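Long-range contact in putative conjugative transposon recombinase (Clostridium difficile, PDB 3G13), which probably binds DNA and takes part in DNA strand exchange as a serine recombinase, of which this chain is the N-terminal resolvase-type domain: residues E4-T16 with K40-A52. Numbering follows the deposited sequence.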
# COMPACT_ATOMS: atom_id res chain seq x y z
N GLU A 4 10.51 33.94 1.89
CA GLU A 4 9.36 34.21 2.78
C GLU A 4 8.22 33.19 2.51
O GLU A 4 8.08 32.17 3.22
CB GLU A 4 8.84 35.67 2.72
CG GLU A 4 8.26 36.09 1.35
CD GLU A 4 8.07 37.58 1.21
OE1 GLU A 4 7.44 38.18 2.11
OE2 GLU A 4 8.54 38.13 0.19
N ARG A 5 7.43 33.44 1.47
CA ARG A 5 6.23 32.67 1.20
C ARG A 5 6.50 31.22 0.81
O ARG A 5 7.51 30.90 0.17
CB ARG A 5 5.34 33.38 0.18
CG ARG A 5 4.79 34.72 0.72
CD ARG A 5 3.91 35.41 -0.31
NE ARG A 5 4.72 35.92 -1.41
CZ ARG A 5 4.25 36.34 -2.58
NH1 ARG A 5 2.94 36.32 -2.84
NH2 ARG A 5 5.11 36.77 -3.51
N LEU A 6 5.58 30.34 1.18
CA LEU A 6 5.67 28.97 0.76
C LEU A 6 5.39 28.91 -0.74
O LEU A 6 4.39 29.43 -1.20
CB LEU A 6 4.69 28.09 1.55
CG LEU A 6 4.78 26.57 1.32
CD1 LEU A 6 5.93 25.94 2.12
CD2 LEU A 6 3.43 25.86 1.67
N ARG A 7 6.29 28.24 -1.49
CA ARG A 7 6.16 28.12 -2.95
C ARG A 7 5.34 26.88 -3.29
O ARG A 7 5.74 25.74 -3.02
CB ARG A 7 7.53 28.13 -3.66
CG ARG A 7 8.30 29.51 -3.52
CD ARG A 7 9.43 29.67 -4.55
NE ARG A 7 8.94 29.68 -5.95
CZ ARG A 7 8.44 30.73 -6.62
NH1 ARG A 7 8.33 31.93 -6.06
NH2 ARG A 7 8.04 30.57 -7.86
N VAL A 8 4.17 27.11 -3.84
CA VAL A 8 3.19 26.05 -4.03
C VAL A 8 2.99 25.76 -5.51
O VAL A 8 2.71 26.67 -6.29
CB VAL A 8 1.86 26.35 -3.32
CG1 VAL A 8 0.87 25.17 -3.45
CG2 VAL A 8 2.12 26.67 -1.82
N ALA A 9 3.13 24.50 -5.89
CA ALA A 9 2.78 24.08 -7.26
C ALA A 9 1.56 23.15 -7.27
O ALA A 9 1.11 22.66 -6.21
CB ALA A 9 3.99 23.36 -7.89
N ALA A 10 1.03 22.88 -8.47
CA ALA A 10 0.01 21.82 -8.65
C ALA A 10 0.44 20.96 -9.79
O ALA A 10 0.95 21.47 -10.78
CB ALA A 10 -1.38 22.41 -8.93
N TYR A 11 0.25 19.65 -9.62
CA TYR A 11 0.39 18.70 -10.73
C TYR A 11 -0.94 18.13 -11.21
O TYR A 11 -1.70 17.57 -10.42
CB TYR A 11 1.39 17.57 -10.42
CG TYR A 11 1.53 16.72 -11.66
CD1 TYR A 11 2.30 17.17 -12.74
CD2 TYR A 11 0.82 15.52 -11.80
CE1 TYR A 11 2.39 16.46 -13.91
CE2 TYR A 11 0.92 14.77 -12.97
CZ TYR A 11 1.71 15.27 -14.03
OH TYR A 11 1.84 14.56 -15.20
N CYS A 12 -1.21 18.26 -12.51
CA CYS A 12 -2.50 17.88 -13.09
C CYS A 12 -2.39 16.81 -14.16
O CYS A 12 -1.45 16.82 -14.98
CB CYS A 12 -3.21 19.10 -13.72
SG CYS A 12 -3.23 20.61 -12.71
N ARG A 13 -3.35 15.89 -14.16
CA ARG A 13 -3.57 15.00 -15.29
C ARG A 13 -4.76 15.56 -16.06
O ARG A 13 -5.82 15.79 -15.46
CB ARG A 13 -3.85 13.57 -14.84
CG ARG A 13 -3.99 12.60 -16.00
CD ARG A 13 -4.14 11.17 -15.50
NE ARG A 13 -5.44 10.97 -14.87
CZ ARG A 13 -5.72 10.01 -14.01
NH1 ARG A 13 -4.80 9.12 -13.65
NH2 ARG A 13 -6.95 9.94 -13.52
N VAL A 14 -4.56 15.82 -17.36
CA VAL A 14 -5.59 16.44 -18.22
C VAL A 14 -6.34 15.37 -19.00
O VAL A 14 -5.72 14.53 -19.67
CB VAL A 14 -5.00 17.47 -19.24
CG1 VAL A 14 -6.09 17.98 -20.22
CG2 VAL A 14 -4.39 18.64 -18.51
N SER A 15 -7.67 15.41 -18.92
CA SER A 15 -8.53 14.45 -19.62
C SER A 15 -8.57 14.66 -21.13
O SER A 15 -8.55 15.80 -21.63
CB SER A 15 -9.96 14.49 -19.09
OG SER A 15 -10.71 13.40 -19.64
N THR A 16 -8.67 13.53 -21.84
CA THR A 16 -8.68 13.47 -23.31
C THR A 16 -10.09 13.69 -23.95
O THR A 16 -10.37 13.21 -25.05
CB THR A 16 -7.99 12.16 -23.77
OG1 THR A 16 -7.63 12.26 -25.16
CG2 THR A 16 -8.88 10.92 -23.51
N LYS A 40 -2.53 33.80 1.70
CA LYS A 40 -1.50 34.81 1.45
C LYS A 40 -0.12 34.42 1.99
O LYS A 40 0.86 35.12 1.72
CB LYS A 40 -1.94 36.17 1.99
CG LYS A 40 -1.69 36.38 3.45
CD LYS A 40 -2.38 37.67 3.92
CE LYS A 40 -1.42 38.88 4.07
NZ LYS A 40 -2.07 39.93 4.96
N GLU A 41 -0.03 33.33 2.74
CA GLU A 41 1.30 32.80 3.13
C GLU A 41 1.96 32.00 1.99
O GLU A 41 3.12 31.56 2.10
CB GLU A 41 1.18 31.89 4.35
CG GLU A 41 0.46 32.54 5.56
CD GLU A 41 0.59 31.63 6.78
OE1 GLU A 41 -0.33 30.86 7.08
OE2 GLU A 41 1.65 31.67 7.42
N TRP A 42 1.19 31.76 0.93
CA TRP A 42 1.64 30.97 -0.20
C TRP A 42 1.84 31.84 -1.43
O TRP A 42 1.21 32.90 -1.56
CB TRP A 42 0.56 29.94 -0.58
CG TRP A 42 0.27 28.89 0.48
CD1 TRP A 42 0.94 28.65 1.65
CD2 TRP A 42 -0.77 27.91 0.41
NE1 TRP A 42 0.37 27.60 2.33
CE2 TRP A 42 -0.69 27.12 1.59
CE3 TRP A 42 -1.77 27.64 -0.52
CZ2 TRP A 42 -1.58 26.06 1.85
CZ3 TRP A 42 -2.68 26.60 -0.26
CH2 TRP A 42 -2.56 25.83 0.93
N VAL A 43 2.68 31.36 -2.33
CA VAL A 43 2.86 31.96 -3.65
C VAL A 43 2.86 30.82 -4.65
O VAL A 43 3.49 29.79 -4.41
CB VAL A 43 4.14 32.89 -3.74
CG1 VAL A 43 5.45 32.12 -3.42
CG2 VAL A 43 4.24 33.59 -5.12
N LEU A 44 2.11 30.99 -5.74
CA LEU A 44 2.05 30.02 -6.83
C LEU A 44 3.41 29.95 -7.54
O LEU A 44 3.92 30.98 -8.01
CB LEU A 44 0.93 30.37 -7.82
CG LEU A 44 0.74 29.55 -9.12
CD1 LEU A 44 0.41 28.10 -8.85
CD2 LEU A 44 -0.34 30.22 -9.99
N ALA A 45 3.99 28.75 -7.56
CA ALA A 45 5.21 28.46 -8.33
C ALA A 45 4.75 28.27 -9.78
O ALA A 45 5.03 29.13 -10.62
CB ALA A 45 5.93 27.22 -7.79
N ASP A 46 3.99 27.21 -10.05
CA ASP A 46 3.52 26.96 -11.38
C ASP A 46 2.47 25.87 -11.36
O ASP A 46 2.22 25.21 -10.32
CB ASP A 46 4.72 26.63 -12.33
CG ASP A 46 4.41 26.92 -13.81
OD1 ASP A 46 3.28 27.36 -14.15
OD2 ASP A 46 5.28 26.61 -14.65
N ILE A 47 1.81 25.72 -12.48
CA ILE A 47 0.87 24.64 -12.68
C ILE A 47 1.45 23.75 -13.79
O ILE A 47 1.84 24.23 -14.86
CB ILE A 47 -0.54 25.17 -12.97
CG1 ILE A 47 -1.05 25.93 -11.71
CG2 ILE A 47 -1.51 24.01 -13.42
CD1 ILE A 47 -2.33 26.65 -11.87
N TYR A 48 1.56 22.47 -13.46
CA TYR A 48 2.19 21.48 -14.33
C TYR A 48 1.11 20.50 -14.72
O TYR A 48 0.27 20.14 -13.90
CB TYR A 48 3.31 20.77 -13.59
CG TYR A 48 4.40 21.69 -13.08
CD1 TYR A 48 5.59 21.85 -13.81
CD2 TYR A 48 4.26 22.38 -11.88
CE1 TYR A 48 6.61 22.68 -13.36
CE2 TYR A 48 5.28 23.24 -11.41
CZ TYR A 48 6.45 23.39 -12.16
OH TYR A 48 7.47 24.21 -11.72
N ALA A 49 1.12 20.07 -15.99
CA ALA A 49 0.02 19.28 -16.51
C ALA A 49 0.44 18.42 -17.71
O ALA A 49 1.08 18.91 -18.65
CB ALA A 49 -1.14 20.17 -16.89
N ASP A 50 0.09 17.14 -17.64
CA ASP A 50 0.22 16.25 -18.80
C ASP A 50 -1.11 15.66 -19.14
O ASP A 50 -1.93 15.41 -18.25
CB ASP A 50 1.20 15.10 -18.53
CG ASP A 50 2.61 15.57 -18.30
OD1 ASP A 50 3.25 16.12 -19.23
OD2 ASP A 50 3.09 15.37 -17.18
N GLU A 51 -1.33 15.46 -20.43
CA GLU A 51 -2.55 14.81 -20.91
C GLU A 51 -2.48 13.31 -20.58
O GLU A 51 -1.41 12.72 -20.69
CB GLU A 51 -2.72 15.03 -22.41
CG GLU A 51 -4.08 14.62 -22.91
CD GLU A 51 -4.38 15.17 -24.30
OE1 GLU A 51 -4.04 16.35 -24.56
OE2 GLU A 51 -4.95 14.40 -25.12
N ALA A 52 -3.59 12.74 -20.14
CA ALA A 52 -3.68 11.29 -19.83
C ALA A 52 -5.03 10.85 -19.29
O ALA A 52 -6.04 11.54 -19.44
CB ALA A 52 -2.57 10.87 -18.86
O HOH W 1 6.43 32.48 -8.88
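V8 lays its CG2 methyl on one face of the W42 indole, 4.0 Å from the centroid of the five-membered ring, a CH-pi contact, while L6 CD2 lies 3.6 Å from W42 NE1. The R5 guanidinium has V43 CB over its centre, CZ to CB 3.6 Å; the bend at chi3 (-70°) folds it back there. The Y48 ring meets A9 CB and A10 O with its edge and D46 OD2 over one face; its OH bonds D70. These groups flank two parallel strands, 6-14 and 42-51, of the right-handed beta-alpha-beta unit, connected through helix 25-37, in the resolvase N-terminal domain. Strand 42-51 is outermost in the chain's sheet; strand 78-81 pairs with the other side of 6-14. A beta bulge at A45-D46 shifts the register by one: V8 O receives A45 N from above its carbonyl plane, 40° out, and D46 O takes A10 N in a longer bond of 3.2 Å. D46 OD1 accepts I47 N. R7 NE bonds E75 O, and a water joins R7 NH2 to L44 O. On the face with helix 25-37, A10, C12 and I47 pack together, C12 SG 3.9 Å from I47 CG2. R13 rests its CG against A52 CB and sends NH2 to E138 of the second subunit. Y11, its CG turned away from the backbone N (chi1 -176°), crosses D50 at about a right angle; F64 N and D63 N also hold the D50 carboxylate, whose OD2 lies at the ring edge, in plane, and takes a very short 2.5 Å bond from Y11 OH.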